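PelA (Pseudomonas aeruginosa, PDB 5TCB) contains this family GH114 glycoside hydrolase domain, and as a full-length protein is probably also a deacetylase. Local coordinates at residues D44-E49 with Q64-F69; S87-G92 with A110-A115; F158-H163 with P181-V186; F173-E178 with D215-H220. One frame throughout, in Å; residues are numbered along the deposited sequence.

Interaction 1: D44-E49 with Q64-F69; sequences DWVVLE and QGSTPF
Trp45 to Leu48 and Thr67 to Phe69 are adjacent parallel strands in the central sheet of the domain. The contact is buried. Thr67 N donates to Asp44 O, and Val46 N to Thr67 O. Val46 O then accepts from Phe69 N at 2.7 Å, an almost straight bond of 168° at the hydrogen. Leu48 N closes the series on Phe69 O at 2.9 Å. On the face of Trp45, Thr67, Val47 and Phe69, the aromatic rings meet at a slant. Phe69 has chi1 -68°, which puts its ring on the backbone N side, back toward Trp45. Phe69 CZ sits 3.4 Å from Trp45 CE3, over one indole face, and the ring planes lie 40° apart. Trp45 CD1 lies against Thr67 CB at 3.7 Å. Phe172 meets Trp45 edge-to-face, and Trp45 also reaches strand 187-192 across the interior. Val47 CG2 touches Phe69 CB at 3.9 Å. On the other face Leu48 CD1 rests on Pro68 CB at 4.2 Å, and helix 55-63 covers both residues. At the entry to the strands a water sits 2.7 Å from both Asp44 OD1 and Gly65 O. It also bonds Thr67 OG1. Asp44 OD2 is held by Ser25 N. Gly65 ends the preceding helix in a Schellman motif. Strand 45-48, helix 55-63 and strand 67-73 thus form a beta-alpha-beta crossover, the repeating unit of a (beta/alpha)8 barrel.

Interaction 2: S87-G92 with A110-A115; sequences SGLARG and APSWRA
Ala110 begins the contact by pointing its methyl at Gly92. Its CB lies 3.9 Å from Gly92 CA. Gly92 carries no side chain, so the backbone itself meets the methyl, and the two CA atoms are 5.4 Å apart. Ala110 is also the N-cap residue of helix 111-126, and its O accepts from Arg114 N. Gly92 closes a short 3-10 turn in which its N bonds Leu89 O, and its backbone is also bonded to Asp107. Ser112 comes next, in the first turn of the helix. Its OG faces Gly92 N but stays 4.4 Å away. Ser112 O is touched by Leu89 CD2 at 3.6 Å.

Helix 111-126 follows strand 67-73 in the barrel. The long connection between them holds a small antiparallel pair, 76-78 with 103-105, and helix 81-86. Gly88 ends that helix in a Schellman motif, and the chain then turns so that Leu89 lies beside the barrel helix.

Trp113 carries the other half of the leucine contact. Leu89 CD1 comes in at the edge of the indole, near its plane, and is 3.9 Å from Trp113 CZ3. One methyl of Leu89 therefore meets the ring rim and the other the helix backbone. With chi2 at -122°, the six-membered ring of Trp113 is turned to the leucine side, which presents the CE3 and CZ3 edge to Leu89 CD1. Trp113 NE1 is fixed by Val74 O, and Phe77 packs against both Trp113 and Leu89.

Interaction 3: F158-H163 with P181-V186; sequences FLAQLH and PELPGV
Leu159, Ala160 and His163 on helix 145-165 pack against Leu183 and Val186 of the loop that enters strand 187-192. In this part of the barrel, strands 170-174 and 187-192 are joined by a loop with a short 3-10 turn instead of a long helix, and Leu183 and Val186 of that loop pack on helix 145-165. The apolar contacts centre on Leu183. Its CD1 touches Leu159 CD1 at 3.8 Å, and the two side chains cross at about a right angle. Its other methyl, CD2, reaches Ala160 CB at 4.1 Å. Leu183 thus sets one branch on each of two successive helix residues. Leu159 is also packed on Phe173 and Leu134 of the sheet.

The second kind of contact is CH-pi. Val186 CA lies over one face of the His163 imidazole, 4.2 Å from the ring centre and 16° from the normal. Val186 CG2 adds a contact to His163 CD2 at 3.9 Å. His163 CG is anti to its backbone N (chi1 -176°), which carries the ring out from the helix and across Val186. Leu171 of strand 170-174 packs on both residues.

The polar link is through water. The molecule bonds His163 NE2 at 2.9 Å, at the ring edge and in its plane. It also donates a weak, long bond of 3.4 Å to Gly185 O.

Interaction 4: F173-E178 with D215-H220; sequences FNRGFE and DWLKGH
An aromatic cluster of Phe177, Trp216 and His220 joins the loop after strand 170-174 to helix 211-226. Phe177 and His220 pack reciprocally. His220 CB lies over the Phe177 ring, 3.9 Å from its centre, and Phe177 CB lies over the His220 ring at the same distance from that centre. The ring planes are only 13° apart, but the rings are slid so far that they barely overlap. The closest atoms are Phe177 CB and His220 ND1 at 3.6 Å. Arg175 CB covers the opposite face of Phe177, so the ring is sandwiched between its own loop and the helix.

The loop starts at the C-terminal end of a barrel strand, the end where enzymes with this fold carry their active sites. Just before it, Asn174 ND2 bonds both Asp135 and Glu193.

Trp216 approaches Phe177 at a slant, with its CH2 3.8 Å from Phe177 CD2. One face of the Trp216 indole lies against His220 CD2. Leu217 CD2 approaches the Phe177 ring obliquely, 3.8 Å from Phe177 CE2, beside the indole. The same methyl lies over one face of the Arg175 guanidinium. That group is turned 20° from the indole plane, and Arg175 NH1 comes to 3.8 Å from Trp216 CZ3. Arg175 NH2 is anchored on Glu193 O. Glu178 OE2 stands more loosely at the indole edge, 4.4 Å from Trp216 CH2, and takes a weak hydrogen bond from Gln141 NE2.

How the interactions relate
From the N terminus, interaction 1 closes first, bringing strand 67-73 beside strand 45-48 after one helix. Interaction 2 follows in series and folds the long connection after strand 67-73 onto the start of helix 111-126. Interactions 3 and 4 cross, because segment 173-178 lies between the two segments of interaction 3 while 215-220 comes after both. Interaction 3 sets helix 145-165 against the loop before strand 187-192, and interaction 4 ties the loop after strand 170-174 to helix 211-226. Interactions 2 and 3 touch where Arg114 packs on Phe158 and Gln161. Interactions 3 and 4 meet at Phe173, which touches Leu159, Leu183 and Val186. Interactions 1 and 4 reach the same sheet on opposite sides of the chain's centre.

Interaction 1: D44-E49 with Q64-F69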
loop_
_atom_site.group_PDB
_atom_site.type_symbol
_atom_site.label_atom_id
_atom_site.label_comp_id
_atom_site.label_asym_id
_atom_site.label_seq_id
_atom_site.Cartn_x
_atom_site.Cartn_y
_atom_site.Cartn_z
ATOM N N ASP A 44 12.871 5.748 -7.816
ATOM C CA ASP A 44 13.703 4.863 -6.997
ATOM C C ASP A 44 12.938 3.594 -6.617
ATOM O O ASP A 44 13.419 2.471 -6.811
ATOM C CB ASP A 44 14.177 5.647 -5.776
ATOM C CG ASP A 44 15.229 4.926 -4.950
ATOM O OD1 ASP A 44 15.913 4.015 -5.470
ATOM O OD2 ASP A 44 15.443 5.330 -3.792
ATOM N N TRP A 45 11.750 3.754 -6.050
ATOM C CA TRP A 45 10.840 2.652 -5.760
ATOM C C TRP A 45 9.607 2.785 -6.641
ATOM O O TRP A 45 9.083 3.905 -6.823
ATOM C CB TRP A 45 10.397 2.658 -4.287
ATOM C CG TRP A 45 11.402 2.256 -3.265
ATOM C CD1 TRP A 45 12.748 2.114 -3.409
ATOM C CD2 TRP A 45 11.115 1.942 -1.893
ATOM N NE1 TRP A 45 13.315 1.735 -2.215
ATOM C CE2 TRP A 45 12.316 1.607 -1.275
ATOM C CE3 TRP A 45 9.928 1.881 -1.147
ATOM C CZ2 TRP A 45 12.387 1.240 0.075
ATOM C CZ3 TRP A 45 9.996 1.520 0.171
ATOM C CH2 TRP A 45 11.205 1.190 0.770
ATOM N N VAL A 46 9.167 1.664 -7.201
ATOM C CA VAL A 46 7.961 1.621 -8.023
ATOM C C VAL A 46 7.072 0.495 -7.508
ATOM O O VAL A 46 7.513 -0.652 -7.428
ATOM C CB VAL A 46 8.275 1.429 -9.513
ATOM C CG1 VAL A 46 7.000 1.482 -10.320
ATOM C CG2 VAL A 46 9.207 2.508 -9.996
ATOM N N VAL A 47 5.829 0.831 -7.176
ATOM C CA VAL A 47 4.829 -0.135 -6.740
ATOM C C VAL A 47 3.860 -0.392 -7.882
ATOM O O VAL A 47 3.289 0.543 -8.449
ATOM C CB VAL A 47 4.084 0.382 -5.507
ATOM C CG1 VAL A 47 3.055 -0.671 -5.052
ATOM C CG2 VAL A 47 5.043 0.732 -4.368
ATOM N N LEU A 48 3.675 -1.662 -8.221
ATOM C CA LEU A 48 2.932 -2.081 -9.395
ATOM C C LEU A 48 1.889 -3.127 -9.036
ATOM O O LEU A 48 2.061 -3.909 -8.094
ATOM C CB LEU A 48 3.853 -2.697 -10.441
ATOM C CG LEU A 48 4.990 -1.764 -10.832
ATOM C CD1 LEU A 48 6.292 -2.507 -10.854
ATOM C CD2 LEU A 48 4.671 -1.126 -12.142
ATOM N N GLU A 49 0.837 -3.183 -9.843
ATOM C CA GLU A 49 -0.044 -4.345 -9.852
ATOM C C GLU A 49 0.608 -5.389 -10.740
ATOM O O GLU A 49 0.643 -5.250 -11.973
ATOM C CB GLU A 49 -1.441 -3.959 -10.329
ATOM C CG GLU A 49 -2.379 -5.144 -10.548
ATOM C CD GLU A 49 -2.393 -6.121 -9.388
ATOM O OE1 GLU A 49 -2.784 -5.763 -8.252
ATOM O OE2 GLU A 49 -1.999 -7.280 -9.628
ATOM N N GLN A 64 17.524 -1.004 -14.726
ATOM C CA GLN A 64 17.566 0.447 -14.812
ATOM C C GLN A 64 17.884 1.117 -13.490
ATOM O O GLN A 64 18.070 2.340 -13.468
ATOM C CB GLN A 64 16.239 0.988 -15.343
ATOM C CG GLN A 64 15.952 0.657 -16.784
ATOM C CD GLN A 64 16.952 1.287 -17.735
ATOM O OE1 GLN A 64 17.279 2.460 -17.600
ATOM N NE2 GLN A 64 17.453 0.508 -18.672
ATOM N N GLY A 65 17.905 0.372 -12.376
ATOM C CA GLY A 65 18.212 0.938 -11.082
ATOM C C GLY A 65 17.028 1.132 -10.163
ATOM O O GLY A 65 17.202 1.700 -9.072
ATOM N N SER A 66 15.833 0.731 -10.584
ATOM C CA SER A 66 14.636 0.891 -9.775
ATOM C C SER A 66 14.408 -0.341 -8.903
ATOM O O SER A 66 14.975 -1.412 -9.127
ATOM C CB SER A 66 13.441 1.159 -10.699
ATOM O OG SER A 66 12.310 1.561 -9.960
ATOM N N THR A 67 13.632 -0.143 -7.849
ATOM C CA THR A 67 13.291 -1.203 -6.905
ATOM C C THR A 67 11.804 -1.494 -7.042
ATOM O O THR A 67 10.980 -0.669 -6.618
ATOM C CB THR A 67 13.641 -0.785 -5.469
ATOM O OG1 THR A 67 15.044 -0.540 -5.363
ATOM C CG2 THR A 67 13.340 -1.865 -4.464
ATOM N N PRO A 68 11.418 -2.600 -7.668
ATOM C CA PRO A 68 9.999 -2.849 -7.924
ATOM C C PRO A 68 9.329 -3.624 -6.807
ATOM O O PRO A 68 9.846 -4.628 -6.318
ATOM C CB PRO A 68 10.027 -3.648 -9.227
ATOM C CG PRO A 68 11.279 -4.446 -9.135
ATOM C CD PRO A 68 12.276 -3.518 -8.438
ATOM N N PHE A 69 8.162 -3.121 -6.427
ATOM C CA PHE A 69 7.298 -3.706 -5.396
ATOM C C PHE A 69 5.994 -4.166 -6.028
ATOM O O PHE A 69 5.437 -3.475 -6.886
ATOM C CB PHE A 69 6.940 -2.685 -4.309
ATOM C CG PHE A 69 8.089 -2.262 -3.448
ATOM C CD1 PHE A 69 9.053 -1.416 -3.940
ATOM C CD2 PHE A 69 8.202 -2.708 -2.129
ATOM C CE1 PHE A 69 10.123 -1.022 -3.131
ATOM C CE2 PHE A 69 9.218 -2.323 -1.331
ATOM C CZ PHE A 69 10.206 -1.478 -1.824
HETATM O O HOH W 1 16.396 1.539 -6.529
#

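Interaction 2: S87-G92 with A110-A115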
loop_
_atom_site.group_PDB
_atom_site.type_symbol
_atom_site.label_atom_id
_atom_site.label_comp_id
_atom_site.label_asym_id
_atom_site.label_seq_id
_atom_site.Cartn_x
_atom_site.Cartn_y
_atom_site.Cartn_z
ATOM N N SER A 87 -12.182 -18.847 -5.802
ATOM C CA SER A 87 -10.822 -18.872 -5.276
ATOM C C SER A 87 -10.614 -19.872 -4.148
ATOM O O SER A 87 -9.464 -20.083 -3.747
ATOM C CB SER A 87 -10.445 -17.482 -4.767
ATOM O OG SER A 87 -11.355 -17.061 -3.758
ATOM N N GLY A 88 -11.678 -20.458 -3.602
ATOM C CA GLY A 88 -11.555 -21.318 -2.441
ATOM C C GLY A 88 -11.366 -20.601 -1.126
ATOM O O GLY A 88 -10.982 -21.236 -0.138
ATOM N N LEU A 89 -11.628 -19.301 -1.073
ATOM C CA LEU A 89 -11.374 -18.506 0.123
ATOM C C LEU A 89 -12.645 -18.134 0.883
ATOM O O LEU A 89 -12.562 -17.402 1.870
ATOM C CB LEU A 89 -10.610 -17.242 -0.270
ATOM C CG LEU A 89 -9.252 -17.533 -0.903
ATOM C CD1 LEU A 89 -8.631 -16.269 -1.467
ATOM C CD2 LEU A 89 -8.304 -18.178 0.095
ATOM N N ALA A 90 -13.805 -18.650 0.473
ATOM C CA ALA A 90 -15.074 -18.168 1.014
ATOM C C ALA A 90 -15.129 -18.261 2.534
ATOM O O ALA A 90 -15.660 -17.357 3.194
ATOM C CB ALA A 90 -16.235 -18.957 0.409
ATOM N N ARG A 91 -14.637 -19.364 3.110
ATOM C CA ARG A 91 -14.773 -19.554 4.547
ATOM C C ARG A 91 -14.114 -18.420 5.313
ATOM O O ARG A 91 -14.572 -18.060 6.405
ATOM C CB ARG A 91 -14.175 -20.895 4.969
ATOM C CG ARG A 91 -14.706 -21.387 6.297
ATOM C CD ARG A 91 -13.921 -22.572 6.807
ATOM N NE ARG A 91 -14.564 -23.191 7.963
ATOM C CZ ARG A 91 -14.555 -22.680 9.190
ATOM N NH1 ARG A 91 -13.945 -21.526 9.438
ATOM N NH2 ARG A 91 -15.167 -23.324 10.176
ATOM N N GLY A 92 -13.068 -17.819 4.735
ATOM C CA GLY A 92 -12.328 -16.748 5.361
ATOM C C GLY A 92 -12.939 -15.364 5.273
ATOM O O GLY A 92 -12.421 -14.447 5.908
ATOM N N ALA A 110 -7.884 -16.650 9.605
ATOM C CA ALA A 110 -8.312 -17.803 8.819
ATOM C C ALA A 110 -7.109 -18.478 8.165
ATOM O O ALA A 110 -6.364 -17.823 7.447
ATOM C CB ALA A 110 -9.326 -17.373 7.760
ATOM N N PRO A 111 -6.894 -19.781 8.367
ATOM C CA PRO A 111 -5.716 -20.413 7.743
ATOM C C PRO A 111 -5.711 -20.349 6.228
ATOM O O PRO A 111 -4.637 -20.202 5.624
ATOM C CB PRO A 111 -5.776 -21.861 8.262
ATOM C CG PRO A 111 -7.152 -22.042 8.821
ATOM C CD PRO A 111 -7.603 -20.690 9.282
ATOM N N SER A 112 -6.877 -20.459 5.584
ATOM C CA SER A 112 -6.884 -20.441 4.129
ATOM C C SER A 112 -6.463 -19.083 3.595
ATOM O O SER A 112 -5.817 -19.022 2.551
ATOM C CB SER A 112 -8.264 -20.821 3.580
ATOM O OG SER A 112 -9.264 -19.929 4.035
ATOM N N TRP A 113 -6.837 -17.999 4.288
ATOM C CA TRP A 113 -6.451 -16.660 3.845
ATOM C C TRP A 113 -4.966 -16.430 4.065
ATOM O O TRP A 113 -4.246 -15.962 3.166
ATOM C CB TRP A 113 -7.267 -15.612 4.596
ATOM C CG TRP A 113 -6.943 -14.190 4.220
ATOM C CD1 TRP A 113 -6.523 -13.208 5.051
ATOM C CD2 TRP A 113 -7.012 -13.609 2.911
ATOM N NE1 TRP A 113 -6.338 -12.033 4.351
ATOM C CE2 TRP A 113 -6.643 -12.254 3.037
ATOM C CE3 TRP A 113 -7.375 -14.094 1.656
ATOM C CZ2 TRP A 113 -6.584 -11.388 1.945
ATOM C CZ3 TRP A 113 -7.316 -13.231 0.578
ATOM C CH2 TRP A 113 -6.949 -11.901 0.734
ATOM N N ARG A 114 -4.478 -16.765 5.256
ATOM C CA ARG A 114 -3.053 -16.612 5.525
ATOM C C ARG A 114 -2.225 -17.427 4.542
ATOM O O ARG A 114 -1.216 -16.939 4.009
ATOM C CB ARG A 114 -2.770 -17.036 6.964
ATOM C CG ARG A 114 -3.512 -16.206 8.019
ATOM C CD ARG A 114 -3.468 -16.826 9.426
ATOM N NE ARG A 114 -2.151 -16.727 10.063
ATOM C CZ ARG A 114 -1.744 -15.717 10.839
ATOM N NH1 ARG A 114 -2.549 -14.687 11.109
ATOM N NH2 ARG A 114 -0.529 -15.751 11.367
ATOM N N ALA A 115 -2.629 -18.682 4.287
ATOM C CA ALA A 115 -1.877 -19.514 3.348
ATOM C C ALA A 115 -1.896 -18.918 1.948
ATOM O O ALA A 115 -0.893 -18.975 1.222
ATOM C CB ALA A 115 -2.446 -20.931 3.331
#

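Interaction 3: F158-H163 with P181-V186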
loop_
_atom_site.group_PDB
_atom_site.type_symbol
_atom_site.label_atom_id
_atom_site.label_comp_id
_atom_site.label_asym_id
_atom_site.label_seq_id
_atom_site.Cartn_x
_atom_site.Cartn_y
_atom_site.Cartn_z
ATOM N N PHE A 158 0.722 -12.604 11.299
ATOM C CA PHE A 158 0.860 -12.862 9.872
ATOM C C PHE A 158 2.042 -12.100 9.285
ATOM O O PHE A 158 2.844 -12.660 8.527
ATOM C CB PHE A 158 -0.414 -12.489 9.107
ATOM C CG PHE A 158 -0.191 -12.504 7.637
ATOM C CD1 PHE A 158 -0.152 -13.709 6.960
ATOM C CD2 PHE A 158 0.095 -11.338 6.948
ATOM C CE1 PHE A 158 0.116 -13.751 5.614
ATOM C CE2 PHE A 158 0.381 -11.379 5.575
ATOM C CZ PHE A 158 0.399 -12.583 4.929
ATOM N N LEU A 159 2.157 -10.812 9.612
ATOM C CA LEU A 159 3.232 -10.002 9.051
ATOM C C LEU A 159 4.590 -10.516 9.510
ATOM O O LEU A 159 5.546 -10.554 8.726
ATOM C CB LEU A 159 3.043 -8.527 9.413
ATOM C CG LEU A 159 1.796 -7.868 8.797
ATOM C CD1 LEU A 159 1.478 -6.497 9.428
ATOM C CD2 LEU A 159 1.952 -7.737 7.272
ATOM N N ALA A 160 4.697 -10.932 10.769
ATOM C CA ALA A 160 5.943 -11.515 11.229
ATOM C C ALA A 160 6.266 -12.807 10.476
ATOM O O ALA A 160 7.425 -13.055 10.137
ATOM C CB ALA A 160 5.889 -11.755 12.727
ATOM N N GLN A 161 5.259 -13.635 10.191
ATOM C CA GLN A 161 5.511 -14.877 9.471
ATOM C C GLN A 161 5.875 -14.600 8.019
ATOM O O GLN A 161 6.746 -15.277 7.443
ATOM C CB GLN A 161 4.287 -15.784 9.551
ATOM C CG GLN A 161 4.502 -17.149 8.907
ATOM C CD GLN A 161 3.311 -18.068 9.069
ATOM O OE1 GLN A 161 2.329 -17.725 9.730
ATOM N NE2 GLN A 161 3.391 -19.242 8.460
ATOM N N LEU A 162 5.218 -13.618 7.404
ATOM C CA LEU A 162 5.568 -13.229 6.048
ATOM C C LEU A 162 7.019 -12.792 5.970
ATOM O O LEU A 162 7.759 -13.182 5.051
ATOM C CB LEU A 162 4.643 -12.107 5.589
ATOM C CG LEU A 162 5.003 -11.417 4.270
ATOM C CD1 LEU A 162 5.031 -12.415 3.120
ATOM C CD2 LEU A 162 4.014 -10.304 3.996
ATOM N N HIS A 163 7.448 -11.977 6.933
ATOM C CA HIS A 163 8.793 -11.453 6.941
ATOM C C HIS A 163 9.818 -12.558 7.205
ATOM O O HIS A 163 10.922 -12.550 6.632
ATOM C CB HIS A 163 8.847 -10.331 7.973
ATOM C CG HIS A 163 10.156 -9.633 8.020
ATOM N ND1 HIS A 163 10.737 -9.085 6.898
ATOM C CD2 HIS A 163 11.005 -9.396 9.043
ATOM C CE1 HIS A 163 11.894 -8.539 7.234
ATOM N NE2 HIS A 163 12.075 -8.710 8.531
ATOM N N PRO A 181 4.153 -0.950 16.157
ATOM C CA PRO A 181 4.964 -0.961 17.377
ATOM C C PRO A 181 5.373 -2.354 17.813
ATOM O O PRO A 181 6.382 -2.490 18.524
ATOM C CB PRO A 181 4.052 -0.278 18.406
ATOM C CG PRO A 181 3.141 0.583 17.593
ATOM C CD PRO A 181 2.878 -0.243 16.359
ATOM N N GLU A 182 4.644 -3.393 17.414
ATOM C CA GLU A 182 4.994 -4.768 17.741
ATOM C C GLU A 182 5.842 -5.456 16.678
ATOM O O GLU A 182 6.148 -6.649 16.822
ATOM C CB GLU A 182 3.726 -5.584 17.963
ATOM C CG GLU A 182 3.045 -5.235 19.269
ATOM C CD GLU A 182 1.707 -5.896 19.405
ATOM O OE1 GLU A 182 1.619 -7.110 19.141
ATOM O OE2 GLU A 182 0.740 -5.198 19.758
ATOM N N LEU A 183 6.245 -4.750 15.627
ATOM C CA LEU A 183 6.995 -5.340 14.514
ATOM C C LEU A 183 8.259 -4.535 14.223
ATOM O O LEU A 183 8.496 -4.121 13.084
ATOM C CB LEU A 183 6.111 -5.424 13.275
ATOM C CG LEU A 183 4.855 -6.270 13.447
ATOM C CD1 LEU A 183 3.894 -5.981 12.283
ATOM C CD2 LEU A 183 5.217 -7.747 13.492
ATOM N N PRO A 184 9.112 -4.313 15.223
ATOM C CA PRO A 184 10.358 -3.581 14.961
ATOM C C PRO A 184 11.199 -4.293 13.917
ATOM O O PRO A 184 11.329 -5.520 13.925
ATOM C CB PRO A 184 11.050 -3.557 16.332
ATOM C CG PRO A 184 10.476 -4.742 17.052
ATOM C CD PRO A 184 9.044 -4.782 16.616
ATOM N N GLY A 185 11.733 -3.511 12.982
ATOM C CA GLY A 185 12.604 -4.048 11.955
ATOM C C GLY A 185 11.914 -4.695 10.775
ATOM O O GLY A 185 12.600 -5.181 9.869
ATOM N N VAL A 186 10.587 -4.710 10.735
ATOM C CA VAL A 186 9.870 -5.466 9.719
ATOM C C VAL A 186 9.576 -4.617 8.490
ATOM O O VAL A 186 9.740 -5.084 7.355
ATOM C CB VAL A 186 8.575 -6.052 10.322
ATOM C CG1 VAL A 186 7.738 -6.741 9.249
ATOM C CG2 VAL A 186 8.910 -7.038 11.413
HETATM O O HOH W 2 14.542 -8.003 9.874
#

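Interaction 4: F173-E178 with D215-H220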
loop_
_atom_site.group_PDB
_atom_site.type_symbol
_atom_site.label_atom_id
_atom_site.label_comp_id
_atom_site.label_asym_id
_atom_site.label_seq_id
_atom_site.Cartn_x
_atom_site.Cartn_y
_atom_site.Cartn_z
ATOM N N PHE A 173 4.741 -0.879 4.042
ATOM C CA PHE A 173 3.413 -0.910 4.653
ATOM C C PHE A 173 2.590 0.293 4.185
ATOM O O PHE A 173 3.103 1.416 4.141
ATOM C CB PHE A 173 3.495 -0.809 6.175
ATOM C CG PHE A 173 3.873 -2.065 6.914
ATOM C CD1 PHE A 173 4.635 -3.060 6.348
ATOM C CD2 PHE A 173 3.456 -2.218 8.231
ATOM C CE1 PHE A 173 4.983 -4.191 7.095
ATOM C CE2 PHE A 173 3.808 -3.314 8.963
ATOM C CZ PHE A 173 4.572 -4.302 8.402
ATOM N N ASN A 174 1.313 0.073 3.891
ATOM C CA ASN A 174 0.317 1.159 3.849
ATOM C C ASN A 174 -0.251 1.312 5.252
ATOM O O ASN A 174 -1.046 0.491 5.708
ATOM C CB ASN A 174 -0.776 0.897 2.826
ATOM C CG ASN A 174 -1.593 2.151 2.522
ATOM O OD1 ASN A 174 -1.270 3.231 3.039
ATOM N ND2 ASN A 174 -2.616 2.035 1.691
ATOM N N ARG A 175 0.183 2.356 5.966
ATOM C CA ARG A 175 -0.216 2.555 7.376
ATOM C C ARG A 175 0.176 1.300 8.159
ATOM O O ARG A 175 1.328 0.862 8.089
ATOM C CB ARG A 175 -1.678 2.935 7.480
ATOM C CG ARG A 175 -2.056 4.216 6.829
ATOM C CD ARG A 175 -3.501 4.510 7.034
ATOM N NE ARG A 175 -3.908 5.780 6.434
ATOM C CZ ARG A 175 -4.736 6.636 7.007
ATOM N NH1 ARG A 175 -5.279 6.384 8.199
ATOM N NH2 ARG A 175 -5.035 7.759 6.365
ATOM N N GLY A 176 -0.713 0.706 8.935
ATOM C CA GLY A 176 -0.301 -0.325 9.874
ATOM C C GLY A 176 0.024 0.165 11.262
ATOM O O GLY A 176 0.708 -0.534 12.017
ATOM N N PHE A 177 -0.506 1.321 11.650
ATOM C CA PHE A 177 -0.109 1.947 12.902
ATOM C C PHE A 177 -0.411 1.061 14.095
ATOM O O PHE A 177 0.283 1.137 15.119
ATOM C CB PHE A 177 -0.820 3.290 13.056
ATOM C CG PHE A 177 -0.582 4.243 11.913
ATOM C CD1 PHE A 177 0.689 4.522 11.496
ATOM C CD2 PHE A 177 -1.639 4.847 11.265
ATOM C CE1 PHE A 177 0.909 5.376 10.408
ATOM C CE2 PHE A 177 -1.431 5.715 10.207
ATOM C CZ PHE A 177 -0.183 5.982 9.789
ATOM N N GLU A 178 -1.473 0.254 14.015
ATOM C CA GLU A 178 -1.870 -0.565 15.149
ATOM C C GLU A 178 -0.955 -1.768 15.360
ATOM O O GLU A 178 -0.965 -2.352 16.445
ATOM C CB GLU A 178 -3.306 -1.060 14.955
ATOM C CG GLU A 178 -4.361 0.032 14.925
ATOM C CD GLU A 178 -4.463 0.775 13.584
ATOM O OE1 GLU A 178 -3.858 0.350 12.556
ATOM O OE2 GLU A 178 -5.148 1.828 13.601
ATOM N N ASP A 215 -4.630 15.832 12.360
ATOM C CA ASP A 215 -4.417 15.788 13.806
ATOM C C ASP A 215 -4.267 14.350 14.293
ATOM O O ASP A 215 -3.412 14.057 15.138
ATOM C CB ASP A 215 -5.572 16.474 14.539
ATOM C CG ASP A 215 -5.589 17.989 14.344
ATOM O OD1 ASP A 215 -4.579 18.547 13.861
ATOM O OD2 ASP A 215 -6.609 18.629 14.698
ATOM N N TRP A 216 -5.094 13.437 13.772
ATOM C CA TRP A 216 -5.022 12.040 14.203
ATOM C C TRP A 216 -3.739 11.375 13.716
ATOM O O TRP A 216 -3.132 10.569 14.436
ATOM C CB TRP A 216 -6.236 11.267 13.698
ATOM C CG TRP A 216 -6.249 9.819 14.151
ATOM C CD1 TRP A 216 -6.771 9.332 15.319
ATOM C CD2 TRP A 216 -5.718 8.681 13.448
ATOM N NE1 TRP A 216 -6.599 7.974 15.385
ATOM C CE2 TRP A 216 -5.956 7.548 14.252
ATOM C CE3 TRP A 216 -5.064 8.515 12.228
ATOM C CZ2 TRP A 216 -5.565 6.269 13.876
ATOM C CZ3 TRP A 216 -4.678 7.237 11.850
ATOM C CH2 TRP A 216 -4.933 6.131 12.674
ATOM N N LEU A 217 -3.326 11.679 12.486
ATOM C CA LEU A 217 -2.098 11.099 11.960
ATOM C C LEU A 217 -0.872 11.570 12.724
ATOM O O LEU A 217 0.084 10.807 12.877
ATOM C CB LEU A 217 -1.949 11.466 10.492
ATOM C CG LEU A 217 -2.872 10.701 9.559
ATOM C CD1 LEU A 217 -2.901 11.396 8.214
ATOM C CD2 LEU A 217 -2.408 9.257 9.393
ATOM N N LYS A 218 -0.885 12.816 13.208
ATOM C CA LYS A 218 0.331 13.430 13.736
ATOM C C LYS A 218 1.019 12.535 14.760
ATOM O O LYS A 218 2.235 12.326 14.699
ATOM C CB LYS A 218 0.008 14.792 14.359
ATOM C CG LYS A 218 1.253 15.505 14.871
ATOM C CD LYS A 218 1.046 16.998 15.007
ATOM C CE LYS A 218 2.375 17.718 15.189
ATOM N NZ LYS A 218 3.205 17.118 16.271
ATOM N N GLY A 219 0.265 12.022 15.732
ATOM C CA GLY A 219 0.883 11.227 16.776
ATOM C C GLY A 219 1.573 9.996 16.231
ATOM O O GLY A 219 2.672 9.639 16.670
ATOM N N HIS A 220 0.933 9.327 15.272
ATOM C CA HIS A 220 1.512 8.123 14.687
ATOM C C HIS A 220 2.712 8.471 13.824
ATOM O O HIS A 220 3.739 7.783 13.864
ATOM C CB HIS A 220 0.457 7.379 13.869
ATOM C CG HIS A 220 -0.649 6.817 14.703
ATOM N ND1 HIS A 220 -0.450 5.775 15.582
ATOM C CD2 HIS A 220 -1.959 7.148 14.797
ATOM C CE1 HIS A 220 -1.590 5.490 16.188
ATOM N NE2 HIS A 220 -2.523 6.306 15.726
#